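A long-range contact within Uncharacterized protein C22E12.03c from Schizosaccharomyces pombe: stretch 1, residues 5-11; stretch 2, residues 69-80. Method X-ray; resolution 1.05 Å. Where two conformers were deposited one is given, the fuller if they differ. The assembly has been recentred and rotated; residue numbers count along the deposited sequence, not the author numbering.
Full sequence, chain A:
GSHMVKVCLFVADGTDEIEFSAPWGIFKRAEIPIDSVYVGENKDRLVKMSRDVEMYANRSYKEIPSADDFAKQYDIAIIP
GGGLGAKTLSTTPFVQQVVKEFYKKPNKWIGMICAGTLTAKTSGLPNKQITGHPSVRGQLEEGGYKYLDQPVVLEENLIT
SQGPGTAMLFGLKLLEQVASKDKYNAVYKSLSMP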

# COMPACT_ATOMS: atom_id res chain seq x y z
N VAL A 5 6.92 -2.19 -22.19
CA VAL A 5 5.71 -2.70 -21.46
C VAL A 5 5.04 -1.52 -20.82
O VAL A 5 5.73 -0.68 -20.23
CB VAL A 5 6.10 -3.74 -20.38
CG1 VAL A 5 4.92 -4.12 -19.51
CG2 VAL A 5 6.67 -4.98 -21.06
N LYS A 6 3.73 -1.60 -20.72
CA LYS A 6 2.94 -0.45 -20.38
C LYS A 6 1.75 -0.92 -19.56
O LYS A 6 0.90 -1.67 -20.06
CB LYS A 6 2.49 0.19 -21.68
CG LYS A 6 3.64 0.79 -22.48
CD LYS A 6 3.18 1.29 -23.83
CE LYS A 6 2.68 0.15 -24.72
NZ LYS A 6 3.27 0.09 -26.11
N VAL A 7 1.64 -0.46 -18.31
CA VAL A 7 0.65 -1.00 -17.38
C VAL A 7 -0.46 0.01 -17.13
O VAL A 7 -0.20 1.20 -16.93
CB VAL A 7 1.35 -1.38 -16.06
CG1 VAL A 7 0.37 -1.99 -15.07
CG2 VAL A 7 2.52 -2.33 -16.32
N CYS A 8 -1.68 -0.52 -17.07
CA CYS A 8 -2.85 0.22 -16.58
C CYS A 8 -3.29 -0.37 -15.25
O CYS A 8 -3.64 -1.56 -15.18
CB CYS A 8 -4.01 0.08 -17.56
SG CYS A 8 -5.56 0.72 -16.92
N LEU A 9 -3.30 0.47 -14.22
CA LEU A 9 -3.88 0.11 -12.93
C LEU A 9 -5.24 0.82 -12.86
O LEU A 9 -5.32 2.03 -12.71
CB LEU A 9 -2.91 0.55 -11.83
CG LEU A 9 -3.26 0.23 -10.41
CD1 LEU A 9 -3.84 -1.08 -10.13
CD2 LEU A 9 -2.12 0.55 -9.49
N PHE A 10 -6.30 0.03 -13.04
CA PHE A 10 -7.64 0.61 -12.91
C PHE A 10 -7.89 1.01 -11.47
O PHE A 10 -7.43 0.38 -10.52
CB PHE A 10 -8.70 -0.40 -13.36
CG PHE A 10 -8.82 -0.56 -14.85
CD1 PHE A 10 -9.30 0.47 -15.63
CD2 PHE A 10 -8.53 -1.76 -15.49
CE1 PHE A 10 -9.49 0.31 -17.00
CE2 PHE A 10 -8.73 -1.92 -16.84
CZ PHE A 10 -9.22 -0.89 -17.61
N VAL A 11 -8.75 2.02 -11.31
CA VAL A 11 -9.08 2.54 -10.00
C VAL A 11 -10.48 3.14 -10.08
O VAL A 11 -10.86 3.72 -11.10
CB VAL A 11 -8.03 3.54 -9.48
CG1 VAL A 11 -8.01 4.83 -10.31
CG2 VAL A 11 -8.15 3.85 -8.00
N ASP A 69 -8.57 0.28 -28.61
CA ASP A 69 -7.61 1.35 -28.43
C ASP A 69 -6.79 1.16 -27.16
O ASP A 69 -5.59 1.45 -27.10
CB ASP A 69 -8.27 2.72 -28.51
CG ASP A 69 -7.24 3.79 -28.83
OD1 ASP A 69 -6.76 3.77 -29.98
OD2 ASP A 69 -6.94 4.62 -27.97
N PHE A 70 -7.47 0.69 -26.11
CA PHE A 70 -6.79 0.35 -24.87
C PHE A 70 -5.67 -0.64 -25.12
O PHE A 70 -4.55 -0.48 -24.62
CB PHE A 70 -7.79 -0.21 -23.86
CG PHE A 70 -7.18 -0.50 -22.52
CD1 PHE A 70 -6.51 -1.67 -22.28
CD2 PHE A 70 -7.36 0.37 -21.47
CE1 PHE A 70 -6.01 -1.98 -21.03
CE2 PHE A 70 -6.92 0.07 -20.19
CZ PHE A 70 -6.25 -1.11 -19.97
N ALA A 71 -5.96 -1.66 -25.92
CA ALA A 71 -4.98 -2.68 -26.21
C ALA A 71 -3.80 -2.18 -27.04
O ALA A 71 -2.72 -2.75 -27.01
CB ALA A 71 -5.64 -3.86 -26.91
N LYS A 72 -4.01 -1.08 -27.75
CA LYS A 72 -2.91 -0.42 -28.45
C LYS A 72 -2.01 0.39 -27.51
O LYS A 72 -0.89 0.72 -27.88
CB LYS A 72 -3.44 0.54 -29.51
CG LYS A 72 -4.13 -0.14 -30.67
CD LYS A 72 -4.77 0.85 -31.63
CE LYS A 72 -5.55 0.19 -32.75
NZ LYS A 72 -6.19 1.25 -33.59
N GLN A 73 -2.49 0.70 -26.33
CA GLN A 73 -1.78 1.54 -25.36
C GLN A 73 -1.15 0.77 -24.21
O GLN A 73 -0.14 1.23 -23.66
CB GLN A 73 -2.71 2.61 -24.79
CG GLN A 73 -3.22 3.58 -25.84
CD GLN A 73 -4.04 4.69 -25.22
OE1 GLN A 73 -3.59 5.37 -24.30
NE2 GLN A 73 -5.26 4.89 -25.71
N TYR A 74 -1.76 -0.33 -23.79
CA TYR A 74 -1.37 -1.03 -22.56
C TYR A 74 -1.19 -2.50 -22.84
O TYR A 74 -1.88 -3.09 -23.68
CB TYR A 74 -2.43 -0.83 -21.46
CG TYR A 74 -2.61 0.58 -21.04
CD1 TYR A 74 -1.66 1.24 -20.25
CD2 TYR A 74 -3.72 1.30 -21.41
CE1 TYR A 74 -1.83 2.56 -19.86
CE2 TYR A 74 -3.90 2.61 -21.03
CZ TYR A 74 -2.93 3.26 -20.27
OH TYR A 74 -3.14 4.57 -19.91
N ASP A 75 -0.27 -3.10 -22.09
CA ASP A 75 -0.02 -4.53 -22.14
C ASP A 75 -0.50 -5.30 -20.92
O ASP A 75 -0.65 -6.53 -20.99
CB ASP A 75 1.50 -4.77 -22.31
CG ASP A 75 2.05 -3.99 -23.45
OD1 ASP A 75 1.60 -4.26 -24.59
OD2 ASP A 75 2.77 -3.00 -23.21
N ILE A 76 -0.65 -4.61 -19.79
CA ILE A 76 -1.09 -5.25 -18.55
C ILE A 76 -2.26 -4.41 -18.03
O ILE A 76 -2.18 -3.19 -17.98
CB ILE A 76 0.03 -5.31 -17.50
CG1 ILE A 76 1.27 -6.02 -18.04
CG2 ILE A 76 -0.47 -5.97 -16.21
CD1 ILE A 76 2.33 -6.29 -16.99
N ALA A 77 -3.32 -5.12 -17.62
CA ALA A 77 -4.48 -4.49 -16.98
C ALA A 77 -4.62 -5.06 -15.59
O ALA A 77 -4.69 -6.27 -15.45
CB ALA A 77 -5.74 -4.76 -17.78
N ILE A 78 -4.67 -4.18 -14.59
CA ILE A 78 -4.77 -4.61 -13.18
C ILE A 78 -6.06 -4.06 -12.60
O ILE A 78 -6.35 -2.87 -12.68
CB ILE A 78 -3.54 -4.10 -12.37
CG1 ILE A 78 -2.23 -4.57 -13.02
CG2 ILE A 78 -3.67 -4.57 -10.91
CD1 ILE A 78 -1.00 -4.01 -12.35
N ILE A 79 -6.76 -4.96 -11.89
CA ILE A 79 -8.02 -4.67 -11.26
C ILE A 79 -7.85 -4.95 -9.78
O ILE A 79 -7.71 -6.11 -9.32
CB ILE A 79 -9.20 -5.48 -11.84
CG1 ILE A 79 -9.16 -5.35 -13.36
CG2 ILE A 79 -10.51 -4.87 -11.33
CD1 ILE A 79 -10.20 -6.16 -14.09
N PRO A 80 -7.77 -3.86 -9.00
CA PRO A 80 -7.66 -4.03 -7.56
C PRO A 80 -9.04 -4.23 -6.92
O PRO A 80 -10.08 -4.09 -7.58
CB PRO A 80 -7.00 -2.71 -7.13
CG PRO A 80 -7.53 -1.71 -8.15
CD PRO A 80 -7.66 -2.45 -9.42
O HOH W 1 2.27 -2.45 -26.29
O HOH W 2 1.34 2.13 -27.96

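Two neighbouring parallel β-strands, residues 7-11 and 76-79, are joined by a ladder of backbone hydrogen bonds, with apolar packing on both faces of the sheet and a water-assisted polar cluster at the end where the ladder begins. The strand axes approach to 4.8 Å and run 17° apart, and the contact buries 756 Å² in total. Val7 pairs with Ile76, Cys8 with Ala77 and Leu9 with Ile78.

The bonding alternates as parallel pairing requires, with Cys8 and Phe10 of the first strand turning their backbone polar groups to the second. Cys8 N donates to Ile76 O (2.9 Å, nearly linear at 176°), Ile78 N donates to Cys8 O (2.9 Å), and Phe10 N donates to Ile78 O (2.9 Å). Before the first bridge, Lys6 O accepts twice: a short bond from Asp75 N (2.7 Å) and a weak one from Ile76 N (3.3 Å). Tyr74 CA also lies 3.4 Å from Lys6 O, and Ala77 CA sits 3.5 Å from Cys8 O, both as CA-H...O contacts. The ladder stops at Pro80, whose ring nitrogen has no hydrogen to give; Pro80 CD instead lies 3.0 Å from Phe10 O, which is buried without a polar partner.

On the face carrying Val7, Leu9, Ile76 and Ile78, branched aliphatic side chains interlock. Val7 CG2 meets Ile76 CD1 at 4.0 Å, while Val7 CG1 reaches Ile78 CD1 at 3.7 Å, so one valine spans two isoleucines of the partner strand. Leu9 CD1 continues the row, 3.6 Å from Ile78 CG2 and 4.1 Å from Pro80 CD.

The face bearing Cys8 and Ala77 is covered by aromatic groups, one of them from the helix that precedes the second strand. Cys8 CB lies over the face of the Tyr74 ring, 3.8 Å from its centroid, in a CH-pi contact; it also approaches Phe70 CZ to 3.5 Å. Cys8 SG lies at the edge of the Phe70 ring, 4.7 Å from that ring's centroid. Phe10 and Phe70 have nearly parallel rings, with planes at 10°, but a centroid separation of 5.5 Å leaves them slid apart with little overlap; Phe10 CZ and Phe70 CE2 touch at 3.6 Å. Phe10 CE2 also packs 4.2 Å from Ala77 CB, the small alanine side chain lying beside the larger ring.

At the exposed end, Lys6 and Asp75 carry opposite charges, but Lys6 NZ and Asp75 OD2 are 4.3 Å apart, beyond salt-bridge range. A water closes the gap, accepting from Lys6 NZ (2.7 Å to water 1 O) and donating to Asp75 OD1 (2.6 Å from water 1 O). A second water donates to Lys72 O (2.6 Å from water 2 O) and accepts weakly from Lys6 NZ (3.4 Å to water 2 O), linking the lysine to the backbone of the second stretch as well.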